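Local coordinates for encapsidation protein (PDB 7JQP), which probably acts as the ATPase of the phage DNA-packaging motor, using ATP hydrolysis to drive the viral genome into the capsid, at residues A[270-276]-A[306-312]; A[294-298]-A[338-342]; A[260-266]-A[345-351]. All coordinates share one frame; numbering follows the deposited sequence.

Contact 1 (A[270-276]-A[306-312]); sequences KPKLLVK and LENITVF
The parallel pairing of strands 273-277 and 311-313, which sets L274 beside V311 and V275 beside F312, lies within the smaller, mixed sheet, five of whose strands follow the order and directions of an RNase H-like sheet. L274 straddles V311 with both of its peptide groups. Its N donates to T310 O at 3.1 Å, while its O accepts from F312 N at 2.8 Å. Two residues on, K276 N completes the pairing by donating to F312 O (2.8 Å).

Most of the apolar contact lies on the side of L274 and V311. With CG turned beside its own backbone N (chi1 -66°), L274 directs CD1 to I309, where it meets CG2 at 3.4 Å with the two side chains crossed at about a right angle. L306 touches the same CD1 methyl through its CB. P271 extends this patch, its CD resting on L306 CD2 (3.8 Å) and close to I309 CD1. Nearer the pairing, V311 CG2 lies 4.0 Å from L274 CB.

V275 and F312 are on the reverse face, where V275 CG2 packs against F312 CB at 4.1 Å and the edge of the F312 ring passes L274 O. That face is covered in part by helix 328-343, through K334 on F312. The ammonium group of K276 turns elsewhere, to E323 and T318 O.

Backbone bonds thus fix the register, whereas L274, L306, I309 and P271 join the start of the strand pair and the loops before it mainly by apolar packing.

Contact 2 (A[294-298]-A[338-342]); sequences EYYYQ and YFELF
L341 of the helix sits over one face of the Y295 ring, the two side chains crossing at about a right angle. Its CD1 methyl lies 3.9 Å from the ring centroid and only 16° off the ring normal, a CH-pi contact displaced slightly toward the rim on the CE1 and CZ side. The second methyl, CD2, lies over the same face near the opposite rim, 4.0 Å from Y295 CE2, so the isopropyl fork spans the width of the aromatic group. The Y338 ring meets Y295 obliquely, CE1 to CE1 at 4.3 Å, and the Y338 hydroxyl is hydrogen-bonded to E286 of strand 280-288.

This is helix-on-sheet packing: strand 294-298 and helix 338-342 run at right angles, with 10.8 Å between their axes. Strand alternation sends Y295 and Y297 to the helix and Y296 to the reverse face, where it stacks on Y267.

Y297 reaches the helix differently from Y295, with its phenol end leading. CG is turned beside the backbone N (chi1 -77°), and the ring extends across F342 until CE2 is 4.0 Å from F342 CB. Beyond it, OH donates to Y338 O at 2.9 Å. That carbonyl already holds the helical bond from F342 N, and the two donors approach from opposite faces of the carbonyl plane. The hydroxyl comes in well to the side of the C=O direction, at a C=O...donor angle of 112°. The phenol of Y297 also meets the rings of W358 and H349. F342 swings its ring away from the strand, toward F194 and helix 352-365, leaving its CB to touch Y297.

Contact 3 (A[260-266]-A[345-351]); sequences RTPYFKH and NMVYHES
N345 lays its side-chain amide over the ring of Y263, crossing that side chain at about a right angle, with amide and ring planes only 19° apart. From CB, 4.1 Å from Y263 CE2, the chain turns so that CG stands opposite the residue's own backbone N (chi1 -157°) and comes over Y263 CD2. At the tip the two amide atoms take different roles. OD1 accepts from Y263 N at 3.0 Å, in the carbonyl plane and on a lone pair, with an N-H...O angle of 160°. ND2 lies over the ring face, offset toward its rim and 3.3 Å above the plane. Y263 is therefore held by its backbone and covered on one ring face by a single asparagine.

Further along, H349 N donates to Y263 O at 3.0 Å, and H349 O receives a weak bond from K265 N. K265 runs alongside Y348, though the model is too close here for the detail to be trusted. At the far end, E350 OE2 stands at the edge of the H266 ring, 3.6 Å from CD2, without a bond between their polar atoms.

Here an extended connecting segment docks along the short outermost strand 348-349, just before S351 at the N-cap position of helix 352-365, with the N345 amide laid over the Y263 ring at one end.

In the fold
After the large N-terminal sheet, which belongs to the P-loop ATPase part of the chain, the loop 260-266 leads toward the smaller sheet. It meets 345-351 in contact 3, closing a long loop that encloses the other two contacts. Contact 1 opens at 270-276 and closes at 306-312, after strands 280-288 and 293-300. Contact 2 opens at 294-298, inside that span, and closes at 338-342, beyond it, so contacts 1 and 2 cross. Contact 1 joins parallel strands, contact 2 sets helix 328-343 on the sheet, and contact 3 ties the incoming loop to the last strand. The backbones of Y295 and Y297 are hydrogen-bonded to that of Y348, linking contacts 2 and 3, while L273 touches Y338 between contacts 1 and 2.

Contact 1 (A[270-276]-A[306-312])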
loop_
_atom_site.group_PDB
_atom_site.type_symbol
_atom_site.label_atom_id
_atom_site.label_comp_id
_atom_site.label_asym_id
_atom_site.label_seq_id
_atom_site.Cartn_x
_atom_site.Cartn_y
_atom_site.Cartn_z
ATOM N N LYS A 270 -1.223 45.780 -27.728
ATOM C CA LYS A 270 -1.772 44.531 -28.229
ATOM C C LYS A 270 -1.047 43.339 -27.607
ATOM O O LYS A 270 0.121 43.442 -27.221
ATOM C CB LYS A 270 -1.684 44.485 -29.751
ATOM C CG LYS A 270 -2.532 45.570 -30.408
ATOM C CD LYS A 270 -2.349 45.640 -31.911
ATOM C CE LYS A 270 -3.302 46.659 -32.534
ATOM N NZ LYS A 270 -3.004 48.061 -32.128
ATOM N N PRO A 271 -1.722 42.199 -27.492
ATOM C CA PRO A 271 -1.129 41.058 -26.786
ATOM C C PRO A 271 -0.033 40.375 -27.587
ATOM O O PRO A 271 0.029 40.435 -28.817
ATOM C CB PRO A 271 -2.326 40.120 -26.586
ATOM C CG PRO A 271 -3.155 40.376 -27.818
ATOM C CD PRO A 271 -3.080 41.886 -27.985
ATOM N N LYS A 272 0.847 39.698 -26.841
ATOM C CA LYS A 272 1.948 38.960 -27.451
ATOM C C LYS A 272 1.442 37.740 -28.209
ATOM O O LYS A 272 1.931 37.432 -29.302
ATOM C CB LYS A 272 2.943 38.543 -26.368
ATOM C CG LYS A 272 4.355 38.263 -26.850
ATOM C CD LYS A 272 5.224 37.807 -25.683
ATOM C CE LYS A 272 6.680 37.648 -26.085
ATOM N NZ LYS A 272 7.592 37.834 -24.919
ATOM N N LEU A 273 0.466 37.032 -27.648
ATOM C CA LEU A 273 -0.082 35.838 -28.268
ATOM C C LEU A 273 -1.572 35.757 -27.978
ATOM O O LEU A 273 -2.081 36.389 -27.050
ATOM C CB LEU A 273 0.634 34.570 -27.776
ATOM C CG LEU A 273 0.751 34.334 -26.271
ATOM C CD1 LEU A 273 -0.571 33.944 -25.639
ATOM C CD2 LEU A 273 1.807 33.259 -25.998
ATOM N N LEU A 274 -2.269 34.972 -28.795
ATOM C CA LEU A 274 -3.708 34.798 -28.679
ATOM C C LEU A 274 -4.045 33.316 -28.731
ATOM O O LEU A 274 -3.396 32.547 -29.447
ATOM C CB LEU A 274 -4.458 35.529 -29.799
ATOM C CG LEU A 274 -4.389 37.053 -29.809
ATOM C CD1 LEU A 274 -4.601 37.585 -31.216
ATOM C CD2 LEU A 274 -5.425 37.632 -28.862
ATOM N N VAL A 275 -5.058 32.923 -27.965
ATOM C CA VAL A 275 -5.629 31.585 -28.024
ATOM C C VAL A 275 -7.137 31.742 -28.167
ATOM O O VAL A 275 -7.757 32.508 -27.420
ATOM C CB VAL A 275 -5.274 30.751 -26.777
ATOM C CG1 VAL A 275 -5.909 31.336 -25.529
ATOM C CG2 VAL A 275 -5.696 29.296 -26.963
ATOM N N LYS A 276 -7.720 31.040 -29.136
ATOM C CA LYS A 276 -9.156 31.115 -29.385
ATOM C C LYS A 276 -9.837 30.086 -28.490
ATOM O O LYS A 276 -9.641 28.878 -28.659
ATOM C CB LYS A 276 -9.485 30.871 -30.856
ATOM C CG LYS A 276 -10.986 30.897 -31.137
ATOM C CD LYS A 276 -11.314 30.858 -32.625
ATOM C CE LYS A 276 -10.837 29.580 -33.296
ATOM N NZ LYS A 276 -11.210 29.562 -34.742
ATOM N N LEU A 306 -5.751 42.852 -34.716
ATOM C CA LEU A 306 -4.834 41.784 -34.339
ATOM C C LEU A 306 -4.566 40.881 -35.534
ATOM O O LEU A 306 -4.485 39.654 -35.408
ATOM C CB LEU A 306 -5.393 40.978 -33.171
ATOM C CG LEU A 306 -6.067 41.772 -32.051
ATOM C CD1 LEU A 306 -6.935 40.849 -31.204
ATOM C CD2 LEU A 306 -5.049 42.478 -31.177
ATOM N N GLU A 307 -4.407 41.486 -36.715
ATOM C CA GLU A 307 -4.367 40.716 -37.952
ATOM C C GLU A 307 -3.200 39.730 -37.964
ATOM O O GLU A 307 -3.367 38.562 -38.337
ATOM C CB GLU A 307 -4.272 41.659 -39.149
ATOM C CG GLU A 307 -5.411 42.656 -39.327
ATOM C CD GLU A 307 -5.222 43.924 -38.510
ATOM O OE1 GLU A 307 -4.233 44.006 -37.750
ATOM O OE2 GLU A 307 -6.003 44.879 -38.710
ATOM N N ASN A 308 -2.010 40.181 -37.567
ATOM C CA ASN A 308 -0.807 39.369 -37.689
ATOM C C ASN A 308 -0.412 38.661 -36.398
ATOM O O ASN A 308 0.602 37.954 -36.386
ATOM C CB ASN A 308 0.374 40.225 -38.163
ATOM C CG ASN A 308 0.137 40.852 -39.521
ATOM O OD1 ASN A 308 -0.337 40.195 -40.448
ATOM N ND2 ASN A 308 0.471 42.131 -39.646
ATOM N N ILE A 309 -1.171 38.830 -35.315
ATOM C CA ILE A 309 -0.846 38.139 -34.073
ATOM C C ILE A 309 -1.227 36.670 -34.202
ATOM O O ILE A 309 -2.323 36.334 -34.670
ATOM C CB ILE A 309 -1.554 38.801 -32.882
ATOM C CG1 ILE A 309 -1.132 40.270 -32.779
ATOM C CG2 ILE A 309 -1.231 38.051 -31.596
ATOM C CD1 ILE A 309 -1.780 41.033 -31.639
ATOM N N THR A 310 -0.325 35.787 -33.777
ATOM C CA THR A 310 -0.567 34.355 -33.897
ATOM C C THR A 310 -1.693 33.927 -32.962
ATOM O O THR A 310 -1.825 34.437 -31.845
ATOM C CB THR A 310 0.703 33.565 -33.579
ATOM O OG1 THR A 310 0.927 33.560 -32.162
ATOM C CG2 THR A 310 1.913 34.176 -34.284
ATOM N N VAL A 311 -2.509 32.986 -33.428
ATOM C CA VAL A 311 -3.650 32.474 -32.680
ATOM C C VAL A 311 -3.483 30.974 -32.498
ATOM O O VAL A 311 -3.162 30.261 -33.455
ATOM C CB VAL A 311 -4.981 32.784 -33.388
ATOM C CG1 VAL A 311 -6.143 32.176 -32.613
ATOM C CG2 VAL A 311 -5.156 34.283 -33.549
ATOM N N PHE A 312 -3.687 30.499 -31.275
ATOM C CA PHE A 312 -3.608 29.079 -30.957
ATOM C C PHE A 312 -5.002 28.549 -30.680
ATOM O O PHE A 312 -5.755 29.141 -29.901
ATOM C CB PHE A 312 -2.670 28.852 -29.764
ATOM C CG PHE A 312 -1.261 29.178 -30.096
ATOM C CD1 PHE A 312 -0.442 28.228 -30.679
ATOM C CD2 PHE A 312 -0.770 30.455 -29.890
ATOM C CE1 PHE A 312 0.832 28.545 -31.053
ATOM C CE2 PHE A 312 0.516 30.774 -30.229
ATOM C CZ PHE A 312 1.283 29.853 -30.886
#

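Contact 2 (A[294-298]-A[338-342])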
loop_
_atom_site.group_PDB
_atom_site.type_symbol
_atom_site.label_atom_id
_atom_site.label_comp_id
_atom_site.label_asym_id
_atom_site.label_seq_id
_atom_site.Cartn_x
_atom_site.Cartn_y
_atom_site.Cartn_z
ATOM N N GLU A 294 6.167 42.932 -17.080
ATOM C CA GLU A 294 4.829 42.976 -16.495
ATOM C C GLU A 294 3.852 42.181 -17.354
ATOM O O GLU A 294 3.959 42.185 -18.584
ATOM C CB GLU A 294 4.334 44.412 -16.344
ATOM C CG GLU A 294 3.430 44.644 -15.168
ATOM C CD GLU A 294 3.514 46.067 -14.628
ATOM O OE1 GLU A 294 3.609 47.022 -15.430
ATOM O OE2 GLU A 294 3.497 46.218 -13.389
ATOM N N TYR A 295 2.949 41.444 -16.708
ATOM C CA TYR A 295 2.011 40.561 -17.393
ATOM C C TYR A 295 0.581 41.069 -17.259
ATOM O O TYR A 295 0.140 41.414 -16.159
ATOM C CB TYR A 295 2.132 39.146 -16.826
ATOM C CG TYR A 295 3.524 38.576 -16.964
ATOM C CD1 TYR A 295 3.910 37.911 -18.119
ATOM C CD2 TYR A 295 4.459 38.714 -15.943
ATOM C CE1 TYR A 295 5.183 37.390 -18.252
ATOM C CE2 TYR A 295 5.735 38.196 -16.066
ATOM C CZ TYR A 295 6.091 37.536 -17.224
ATOM O OH TYR A 295 7.361 37.020 -17.354
ATOM N N TYR A 296 -0.146 41.084 -18.377
ATOM C CA TYR A 296 -1.564 41.416 -18.389
ATOM C C TYR A 296 -2.318 40.331 -19.141
ATOM O O TYR A 296 -1.934 39.960 -20.254
ATOM C CB TYR A 296 -1.838 42.770 -19.049
ATOM C CG TYR A 296 -1.247 43.957 -18.336
ATOM C CD1 TYR A 296 0.116 44.205 -18.368
ATOM C CD2 TYR A 296 -2.058 44.840 -17.636
ATOM C CE1 TYR A 296 0.657 45.297 -17.724
ATOM C CE2 TYR A 296 -1.528 45.938 -16.991
ATOM C CZ TYR A 296 -0.168 46.161 -17.037
ATOM O OH TYR A 296 0.368 47.251 -16.392
ATOM N N TYR A 297 -3.391 39.831 -18.538
ATOM C CA TYR A 297 -4.237 38.805 -19.133
ATOM C C TYR A 297 -5.522 39.469 -19.603
ATOM O O TYR A 297 -6.243 40.066 -18.795
ATOM C CB TYR A 297 -4.529 37.692 -18.128
ATOM C CG TYR A 297 -3.381 36.728 -17.930
ATOM C CD1 TYR A 297 -2.075 37.185 -17.823
ATOM C CD2 TYR A 297 -3.605 35.362 -17.843
ATOM C CE1 TYR A 297 -1.025 36.309 -17.645
ATOM C CE2 TYR A 297 -2.559 34.477 -17.660
ATOM C CZ TYR A 297 -1.271 34.957 -17.561
ATOM O OH TYR A 297 -0.224 34.083 -17.381
ATOM N N GLN A 298 -5.808 39.362 -20.900
ATOM C CA GLN A 298 -6.915 40.085 -21.505
ATOM C C GLN A 298 -7.775 39.142 -22.336
ATOM O O GLN A 298 -7.350 38.053 -22.729
ATOM C CB GLN A 298 -6.420 41.241 -22.396
ATOM C CG GLN A 298 -5.205 41.984 -21.868
ATOM C CD GLN A 298 -4.430 42.683 -22.975
ATOM O OE1 GLN A 298 -4.406 42.223 -24.117
ATOM N NE2 GLN A 298 -3.799 43.802 -22.642
ATOM N N TYR A 338 2.992 30.420 -18.143
ATOM C CA TYR A 338 1.827 31.290 -18.008
ATOM C C TYR A 338 0.822 30.735 -17.004
ATOM O O TYR A 338 0.237 31.496 -16.224
ATOM C CB TYR A 338 1.175 31.491 -19.374
ATOM C CG TYR A 338 1.956 32.405 -20.293
ATOM C CD1 TYR A 338 2.340 33.673 -19.879
ATOM C CD2 TYR A 338 2.317 31.995 -21.570
ATOM C CE1 TYR A 338 3.057 34.512 -20.714
ATOM C CE2 TYR A 338 3.034 32.827 -22.411
ATOM C CZ TYR A 338 3.400 34.084 -21.978
ATOM O OH TYR A 338 4.113 34.917 -22.811
ATOM N N PHE A 339 0.605 29.416 -17.006
ATOM C CA PHE A 339 -0.292 28.823 -16.020
ATOM C C PHE A 339 0.220 29.078 -14.604
ATOM O O PHE A 339 -0.560 29.396 -13.698
ATOM C CB PHE A 339 -0.424 27.317 -16.260
ATOM C CG PHE A 339 -1.232 26.937 -17.482
ATOM C CD1 PHE A 339 -2.179 27.792 -18.025
ATOM C CD2 PHE A 339 -1.028 25.707 -18.088
ATOM C CE1 PHE A 339 -2.910 27.420 -19.143
ATOM C CE2 PHE A 339 -1.750 25.334 -19.205
ATOM C CZ PHE A 339 -2.691 26.189 -19.733
ATOM N N GLU A 340 1.534 28.939 -14.399
ATOM C CA GLU A 340 2.124 29.215 -13.091
ATOM C C GLU A 340 1.982 30.683 -12.707
ATOM O O GLU A 340 1.656 31.001 -11.557
ATOM C CB GLU A 340 3.597 28.799 -13.093
ATOM C CG GLU A 340 3.811 27.298 -13.207
ATOM C CD GLU A 340 5.271 26.915 -13.365
ATOM O OE1 GLU A 340 6.110 27.819 -13.560
ATOM O OE2 GLU A 340 5.576 25.706 -13.293
ATOM N N LEU A 341 2.224 31.592 -13.655
ATOM C CA LEU A 341 2.034 33.015 -13.390
ATOM C C LEU A 341 0.591 33.318 -13.010
ATOM O O LEU A 341 0.338 34.158 -12.140
ATOM C CB LEU A 341 2.453 33.814 -14.624
ATOM C CG LEU A 341 3.952 33.932 -14.881
ATOM C CD1 LEU A 341 4.233 34.297 -16.318
ATOM C CD2 LEU A 341 4.543 35.024 -13.988
ATOM N N PHE A 342 -0.363 32.630 -13.642
ATOM C CA PHE A 342 -1.772 32.807 -13.304
ATOM C C PHE A 342 -2.094 32.233 -11.930
ATOM O O PHE A 342 -2.785 32.868 -11.125
ATOM C CB PHE A 342 -2.653 32.144 -14.367
ATOM C CG PHE A 342 -4.078 31.933 -13.925
ATOM C CD1 PHE A 342 -5.051 32.890 -14.155
ATOM C CD2 PHE A 342 -4.436 30.767 -13.265
ATOM C CE1 PHE A 342 -6.354 32.683 -13.737
ATOM C CE2 PHE A 342 -5.730 30.556 -12.844
ATOM C CZ PHE A 342 -6.692 31.513 -13.080
#

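Contact 3 (A[260-266]-A[345-351])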
loop_
_atom_site.group_PDB
_atom_site.type_symbol
_atom_site.label_atom_id
_atom_site.label_comp_id
_atom_site.label_asym_id
_atom_site.label_seq_id
_atom_site.Cartn_x
_atom_site.Cartn_y
_atom_site.Cartn_z
ATOM N N ARG A 260 -8.147 35.254 -1.606
ATOM C CA ARG A 260 -7.268 35.208 -2.776
ATOM C C ARG A 260 -7.786 36.116 -3.890
ATOM O O ARG A 260 -7.971 35.701 -5.036
ATOM C CB ARG A 260 -7.087 33.768 -3.262
ATOM C CG ARG A 260 -6.229 32.898 -2.343
ATOM C CD ARG A 260 -4.742 33.005 -2.706
ATOM N NE ARG A 260 -4.489 32.452 -4.039
ATOM C CZ ARG A 260 -3.359 32.601 -4.729
ATOM N NH1 ARG A 260 -2.347 33.296 -4.230
ATOM N NH2 ARG A 260 -3.248 32.047 -5.930
ATOM N N THR A 261 -8.017 37.375 -3.540
ATOM C CA THR A 261 -8.484 38.351 -4.514
ATOM C C THR A 261 -7.411 38.566 -5.576
ATOM O O THR A 261 -6.224 38.681 -5.239
ATOM C CB THR A 261 -8.794 39.678 -3.813
ATOM O OG1 THR A 261 -9.526 39.435 -2.603
ATOM C CG2 THR A 261 -9.611 40.592 -4.709
ATOM N N PRO A 262 -7.766 38.628 -6.861
ATOM C CA PRO A 262 -6.751 38.852 -7.892
ATOM C C PRO A 262 -6.463 40.332 -8.115
ATOM O O PRO A 262 -7.267 41.204 -7.785
ATOM C CB PRO A 262 -7.380 38.242 -9.161
ATOM C CG PRO A 262 -8.621 37.522 -8.715
ATOM C CD PRO A 262 -9.054 38.211 -7.452
ATOM N N TYR A 263 -5.279 40.600 -8.675
ATOM C CA TYR A 263 -4.911 41.965 -9.049
ATOM C C TYR A 263 -5.493 42.281 -10.426
ATOM O O TYR A 263 -5.475 41.438 -11.327
ATOM C CB TYR A 263 -3.385 42.187 -9.057
ATOM C CG TYR A 263 -2.719 41.999 -7.704
ATOM C CD1 TYR A 263 -3.042 42.821 -6.634
ATOM C CD2 TYR A 263 -1.710 41.060 -7.522
ATOM C CE1 TYR A 263 -2.441 42.661 -5.398
ATOM C CE2 TYR A 263 -1.087 40.907 -6.293
ATOM C CZ TYR A 263 -1.456 41.713 -5.236
ATOM O OH TYR A 263 -0.843 41.568 -4.012
ATOM N N PHE A 264 -5.992 43.506 -10.599
ATOM C CA PHE A 264 -6.667 43.901 -11.833
ATOM C C PHE A 264 -6.072 45.189 -12.389
ATOM O O PHE A 264 -5.927 46.175 -11.658
ATOM C CB PHE A 264 -8.173 44.086 -11.585
ATOM C CG PHE A 264 -8.873 42.844 -11.095
ATOM C CD1 PHE A 264 -9.272 41.858 -11.981
ATOM C CD2 PHE A 264 -9.143 42.673 -9.747
ATOM C CE1 PHE A 264 -9.917 40.722 -11.530
ATOM C CE2 PHE A 264 -9.791 41.541 -9.290
ATOM C CZ PHE A 264 -10.177 40.564 -10.183
ATOM N N LYS A 265 -5.736 45.183 -13.679
ATOM C CA LYS A 265 -5.216 46.367 -14.358
ATOM C C LYS A 265 -5.418 46.181 -15.861
ATOM O O LYS A 265 -5.560 45.056 -16.349
ATOM C CB LYS A 265 -3.725 46.579 -14.052
ATOM C CG LYS A 265 -3.131 47.904 -14.536
ATOM C CD LYS A 265 -3.422 49.061 -13.596
ATOM C CE LYS A 265 -2.433 49.066 -12.424
ATOM N NZ LYS A 265 -2.746 50.129 -11.426
ATOM N N HIS A 266 -5.449 47.301 -16.587
ATOM C CA HIS A 266 -5.644 47.300 -18.031
ATOM C C HIS A 266 -4.412 47.837 -18.752
ATOM O O HIS A 266 -3.841 48.857 -18.354
ATOM C CB HIS A 266 -6.857 48.141 -18.436
ATOM C CG HIS A 266 -7.048 48.236 -19.915
ATOM N ND1 HIS A 266 -6.610 49.313 -20.655
ATOM C CD2 HIS A 266 -7.608 47.376 -20.798
ATOM C CE1 HIS A 266 -6.901 49.116 -21.928
ATOM N NE2 HIS A 266 -7.511 47.950 -22.040
ATOM N N ASN A 345 -0.805 35.060 -7.776
ATOM C CA ASN A 345 -1.347 36.379 -8.101
ATOM C C ASN A 345 -0.227 37.291 -8.614
ATOM O O ASN A 345 0.106 38.319 -8.023
ATOM C CB ASN A 345 -2.040 36.997 -6.895
ATOM C CG ASN A 345 -3.065 38.047 -7.289
ATOM O OD1 ASN A 345 -3.249 38.340 -8.473
ATOM N ND2 ASN A 345 -3.709 38.648 -6.295
HETATM N N MSE A 346 0.355 36.885 -9.742
HETATM C CA MSE A 346 1.489 37.595 -10.322
HETATM C C MSE A 346 1.155 38.285 -11.647
HETATM O O MSE A 346 2.022 38.903 -12.268
HETATM C CB MSE A 346 2.659 36.625 -10.549
HETATM C CG MSE A 346 3.378 36.134 -9.294
HETATM SE SE MSE A 346 4.847 34.937 -9.804
HETATM C CE MSE A 346 5.789 34.738 -8.106
ATOM N N VAL A 347 -0.101 38.182 -12.081
ATOM C CA VAL A 347 -0.531 38.754 -13.350
ATOM C C VAL A 347 -1.710 39.689 -13.106
ATOM O O VAL A 347 -2.439 39.570 -12.118
ATOM C CB VAL A 347 -0.910 37.664 -14.378
ATOM C CG1 VAL A 347 0.223 36.663 -14.546
ATOM C CG2 VAL A 347 -2.198 36.953 -13.966
ATOM N N TYR A 348 -1.888 40.632 -14.033
ATOM C CA TYR A 348 -2.989 41.584 -13.988
ATOM C C TYR A 348 -4.131 41.080 -14.864
ATOM O O TYR A 348 -3.912 40.712 -16.023
ATOM C CB TYR A 348 -2.561 42.974 -14.471
ATOM C CG TYR A 348 -1.706 43.770 -13.510
ATOM C CD1 TYR A 348 -2.260 44.344 -12.374
ATOM C CD2 TYR A 348 -0.355 43.976 -13.756
ATOM C CE1 TYR A 348 -1.492 45.083 -11.499
ATOM C CE2 TYR A 348 0.423 44.713 -12.884
ATOM C CZ TYR A 348 -0.153 45.270 -11.759
ATOM O OH TYR A 348 0.611 46.002 -10.879
ATOM N N HIS A 349 -5.344 41.083 -14.315
ATOM C CA HIS A 349 -6.543 40.671 -15.033
ATOM C C HIS A 349 -7.409 41.894 -15.309
ATOM O O HIS A 349 -7.541 42.777 -14.457
ATOM C CB HIS A 349 -7.333 39.628 -14.238
ATOM C CG HIS A 349 -6.698 38.273 -14.233
ATOM N ND1 HIS A 349 -6.847 37.382 -15.274
ATOM C CD2 HIS A 349 -5.921 37.653 -13.315
ATOM C CE1 HIS A 349 -6.179 36.275 -15.002
ATOM N NE2 HIS A 349 -5.610 36.413 -13.818
ATOM N N GLU A 350 -7.985 41.954 -16.510
ATOM C CA GLU A 350 -8.753 43.136 -16.893
ATOM C C GLU A 350 -9.911 43.385 -15.930
ATOM O O GLU A 350 -10.142 44.526 -15.510
ATOM C CB GLU A 350 -9.261 42.990 -18.327
ATOM C CG GLU A 350 -8.217 43.329 -19.384
ATOM C CD GLU A 350 -8.788 43.348 -20.788
ATOM O OE1 GLU A 350 -9.864 42.752 -21.005
ATOM O OE2 GLU A 350 -8.161 43.968 -21.673
ATOM N N SER A 351 -10.648 42.341 -15.568
ATOM C CA SER A 351 -11.777 42.478 -14.657
ATOM C C SER A 351 -12.086 41.110 -14.071
ATOM O O SER A 351 -11.579 40.088 -14.555
ATOM C CB SER A 351 -13.011 43.056 -15.372
ATOM O OG SER A 351 -13.295 42.337 -16.561
#